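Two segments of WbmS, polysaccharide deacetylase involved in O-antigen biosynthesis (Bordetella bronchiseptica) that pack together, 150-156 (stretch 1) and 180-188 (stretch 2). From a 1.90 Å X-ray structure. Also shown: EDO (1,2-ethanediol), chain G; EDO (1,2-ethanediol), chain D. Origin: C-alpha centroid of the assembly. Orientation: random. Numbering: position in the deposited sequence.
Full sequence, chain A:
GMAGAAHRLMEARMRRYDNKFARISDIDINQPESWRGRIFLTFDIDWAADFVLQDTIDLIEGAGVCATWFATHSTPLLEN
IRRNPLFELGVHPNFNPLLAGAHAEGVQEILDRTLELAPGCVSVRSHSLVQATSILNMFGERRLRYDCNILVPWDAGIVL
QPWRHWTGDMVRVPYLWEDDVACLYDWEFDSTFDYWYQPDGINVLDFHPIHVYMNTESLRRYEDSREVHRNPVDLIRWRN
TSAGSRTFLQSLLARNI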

# COMPACT_ATOMS: atom_id res chain seq x y z
N ILE A 150 4.95 -0.31 -0.50
CA ILE A 150 4.02 0.02 -1.60
C ILE A 150 4.63 -0.38 -2.95
O ILE A 150 5.70 0.14 -3.33
CB ILE A 150 3.71 1.54 -1.69
CG1 ILE A 150 2.98 2.05 -0.42
CG2 ILE A 150 2.80 1.86 -2.93
CD1 ILE A 150 1.60 1.60 -0.31
N LEU A 151 3.95 -1.27 -3.66
CA LEU A 151 4.37 -1.68 -4.97
C LEU A 151 3.40 -1.09 -5.98
O LEU A 151 2.25 -1.46 -6.03
CB LEU A 151 4.40 -3.20 -5.08
CG LEU A 151 5.13 -3.86 -6.27
CD1 LEU A 151 5.21 -5.39 -6.05
CD2 LEU A 151 4.56 -3.56 -7.67
N VAL A 152 3.88 -0.14 -6.79
CA VAL A 152 3.11 0.37 -7.90
C VAL A 152 3.81 -0.08 -9.17
O VAL A 152 4.92 0.33 -9.46
CB VAL A 152 3.04 1.93 -7.87
CG1 VAL A 152 2.24 2.41 -9.08
CG2 VAL A 152 2.43 2.43 -6.53
N PRO A 153 3.17 -0.95 -9.96
CA PRO A 153 3.85 -1.50 -11.13
C PRO A 153 4.35 -0.47 -12.12
O PRO A 153 3.69 0.53 -12.40
CB PRO A 153 2.77 -2.37 -11.78
CG PRO A 153 1.81 -2.68 -10.68
CD PRO A 153 1.82 -1.49 -9.76
N TRP A 154 5.53 -0.72 -12.66
CA TRP A 154 6.14 0.14 -13.66
C TRP A 154 5.25 0.43 -14.86
O TRP A 154 5.46 1.45 -15.55
CB TRP A 154 7.46 -0.50 -14.18
CG TRP A 154 7.26 -1.70 -14.96
CD1 TRP A 154 7.22 -2.99 -14.50
CD2 TRP A 154 6.99 -1.77 -16.35
NE1 TRP A 154 6.97 -3.85 -15.53
CE2 TRP A 154 6.81 -3.12 -16.68
CE3 TRP A 154 6.88 -0.82 -17.37
CZ2 TRP A 154 6.52 -3.55 -17.95
CZ3 TRP A 154 6.63 -1.25 -18.64
CH2 TRP A 154 6.44 -2.60 -18.92
N ASP A 155 4.29 -0.45 -15.14
CA ASP A 155 3.43 -0.30 -16.31
C ASP A 155 2.05 0.25 -15.97
O ASP A 155 1.15 0.25 -16.81
CB ASP A 155 3.33 -1.61 -17.10
CG ASP A 155 2.71 -2.75 -16.31
OD1 ASP A 155 2.58 -2.63 -15.09
OD2 ASP A 155 2.37 -3.79 -16.94
N ALA A 156 1.87 0.74 -14.75
CA ALA A 156 0.60 1.36 -14.34
C ALA A 156 0.37 2.76 -14.92
O ALA A 156 -0.72 3.33 -14.80
CB ALA A 156 0.53 1.38 -12.76
N ASP A 180 9.45 -12.17 -8.76
CA ASP A 180 8.31 -13.09 -8.75
C ASP A 180 7.04 -12.42 -9.29
O ASP A 180 6.25 -13.07 -9.99
CB ASP A 180 8.10 -13.77 -7.39
CG ASP A 180 8.01 -12.81 -6.24
OD1 ASP A 180 8.20 -11.60 -6.40
OD2 ASP A 180 7.81 -13.30 -5.12
N VAL A 181 6.89 -11.12 -9.06
CA VAL A 181 5.77 -10.35 -9.63
C VAL A 181 5.85 -10.26 -11.16
O VAL A 181 4.81 -10.29 -11.86
CB VAL A 181 5.65 -8.96 -8.96
CG1 VAL A 181 4.57 -8.12 -9.62
CG2 VAL A 181 5.32 -9.15 -7.48
N ALA A 182 7.07 -10.20 -11.69
CA ALA A 182 7.27 -10.17 -13.12
C ALA A 182 6.74 -11.48 -13.71
O ALA A 182 6.11 -11.50 -14.78
CB ALA A 182 8.73 -9.98 -13.45
N CYS A 183 7.01 -12.58 -13.03
CA CYS A 183 6.44 -13.86 -13.47
C CYS A 183 4.91 -13.81 -13.46
O CYS A 183 4.26 -14.16 -14.42
CB CYS A 183 6.93 -15.02 -12.61
SG CYS A 183 8.73 -15.26 -12.63
N LEU A 184 4.32 -13.33 -12.38
CA LEU A 184 2.85 -13.31 -12.28
C LEU A 184 2.19 -12.39 -13.32
O LEU A 184 1.13 -12.71 -13.83
CB LEU A 184 2.43 -12.88 -10.88
CG LEU A 184 2.81 -13.85 -9.77
CD1 LEU A 184 2.84 -13.13 -8.43
CD2 LEU A 184 1.88 -15.04 -9.77
N TYR A 185 2.81 -11.26 -13.64
CA TYR A 185 2.29 -10.35 -14.65
C TYR A 185 2.76 -10.68 -16.10
O TYR A 185 2.36 -10.02 -17.05
CB TYR A 185 2.74 -8.94 -14.34
CG TYR A 185 1.95 -8.17 -13.30
CD1 TYR A 185 0.58 -7.91 -13.46
CD2 TYR A 185 2.61 -7.56 -12.22
CE1 TYR A 185 -0.11 -7.12 -12.53
CE2 TYR A 185 1.91 -6.77 -11.30
CZ TYR A 185 0.56 -6.55 -11.47
OH TYR A 185 -0.11 -5.75 -10.57
N ASP A 186 3.63 -11.68 -16.25
CA ASP A 186 4.22 -12.01 -17.54
C ASP A 186 5.03 -10.86 -18.15
O ASP A 186 4.98 -10.62 -19.34
CB ASP A 186 3.14 -12.47 -18.53
CG ASP A 186 3.67 -13.45 -19.54
OD1 ASP A 186 4.77 -14.02 -19.31
OD2 ASP A 186 2.99 -13.63 -20.57
N TRP A 187 5.76 -10.12 -17.31
CA TRP A 187 6.70 -9.13 -17.79
C TRP A 187 7.93 -9.83 -18.37
O TRP A 187 8.23 -10.95 -17.99
CB TRP A 187 7.14 -8.24 -16.65
CG TRP A 187 6.03 -7.41 -16.12
CD1 TRP A 187 4.92 -7.00 -16.78
CD2 TRP A 187 5.98 -6.79 -14.84
NE1 TRP A 187 4.14 -6.19 -15.97
CE2 TRP A 187 4.78 -6.05 -14.76
CE3 TRP A 187 6.84 -6.79 -13.74
CZ2 TRP A 187 4.42 -5.33 -13.64
CZ3 TRP A 187 6.46 -6.07 -12.62
CH2 TRP A 187 5.27 -5.37 -12.58
N GLU A 188 8.62 -9.16 -19.28
CA GLU A 188 9.75 -9.75 -20.01
C GLU A 188 11.06 -9.72 -19.22
O GLU A 188 11.37 -8.73 -18.55
CB GLU A 188 9.98 -8.97 -21.29
CG GLU A 188 8.77 -8.93 -22.22
CD GLU A 188 9.01 -8.10 -23.51
OE1 GLU A 188 10.16 -7.63 -23.75
OE2 GLU A 188 8.03 -7.92 -24.27
C1 EDO G . -0.01 -4.20 -14.06
O1 EDO G . -0.24 -2.81 -14.14
C2 EDO G . -0.28 -4.77 -15.45
O2 EDO G . 0.94 -5.26 -16.01
C1 EDO D . 9.01 -16.36 -3.63
O1 EDO D . 8.79 -15.95 -4.98
C2 EDO D . 10.37 -15.86 -3.14
O2 EDO D . 10.40 -15.75 -1.71

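This is a small, side-chain-mediated contact, burying 292 Å² over both sides, in which a tryptophan just beyond the end of a helix is contacted by a proline, a second tryptophan and an aspartate from an irregular segment.

Trp 187 is the centre, contributing 93 Å², the largest share of any residue. The chain reaches it through a Schellman motif: Asp 186 takes a positive phi, and Trp 187 N bonds back to Ala 182 O at 2.9 Å, which closes off the last helical turn; from there the CA-to-CB bond of Trp 187 points toward stretch 1. There, a type I turn from Pro 153 to Ala 156, with Ala 156 N bonded to Pro 153 O at 3.0 Å, brings three consecutive side chains to the indole.

Each uses a different property of it. Trp 154 presents its edge to one face, with NE1 3.2 Å from Trp 187 CD2 and the planes inclined at 63°, so that a polarised N–H edge meets an electron-rich ring. Although its CA-to-CB bond points sideways, the length of the indole brings its end close. Pro 153 lies at the edge of Trp 187, CB to CZ2 3.9 Å; its compact apolar ring also packs near Tyr 185, with Pro 153 CG 4.1 Å from Tyr 185 CE2. Tyrosine suits this place because its ring carbons offer the proline an apolar surface while its OH is hydrogen-bonded elsewhere in the structure. Asp 155 supplies the polar element: Trp 187 NE1 donates to Asp 155 OD2 at 3.1 Å, giving the N–H of a buried tryptophan a carboxylate acceptor, although the position of OD2 is less certain.

A 1,2-ethanediol (chain G), probably from the crystallisation liquor, sits beside this site; its O1 donates to Asp 155 OD1 at 3.0 Å, and its C1 lies over one face of Tyr 185.

Farther along, two buried aliphatic side chains extend the apolar contact, Leu 151 CD1 meeting Val 181 CG2 at 4.0 Å, close to van der Waals separation.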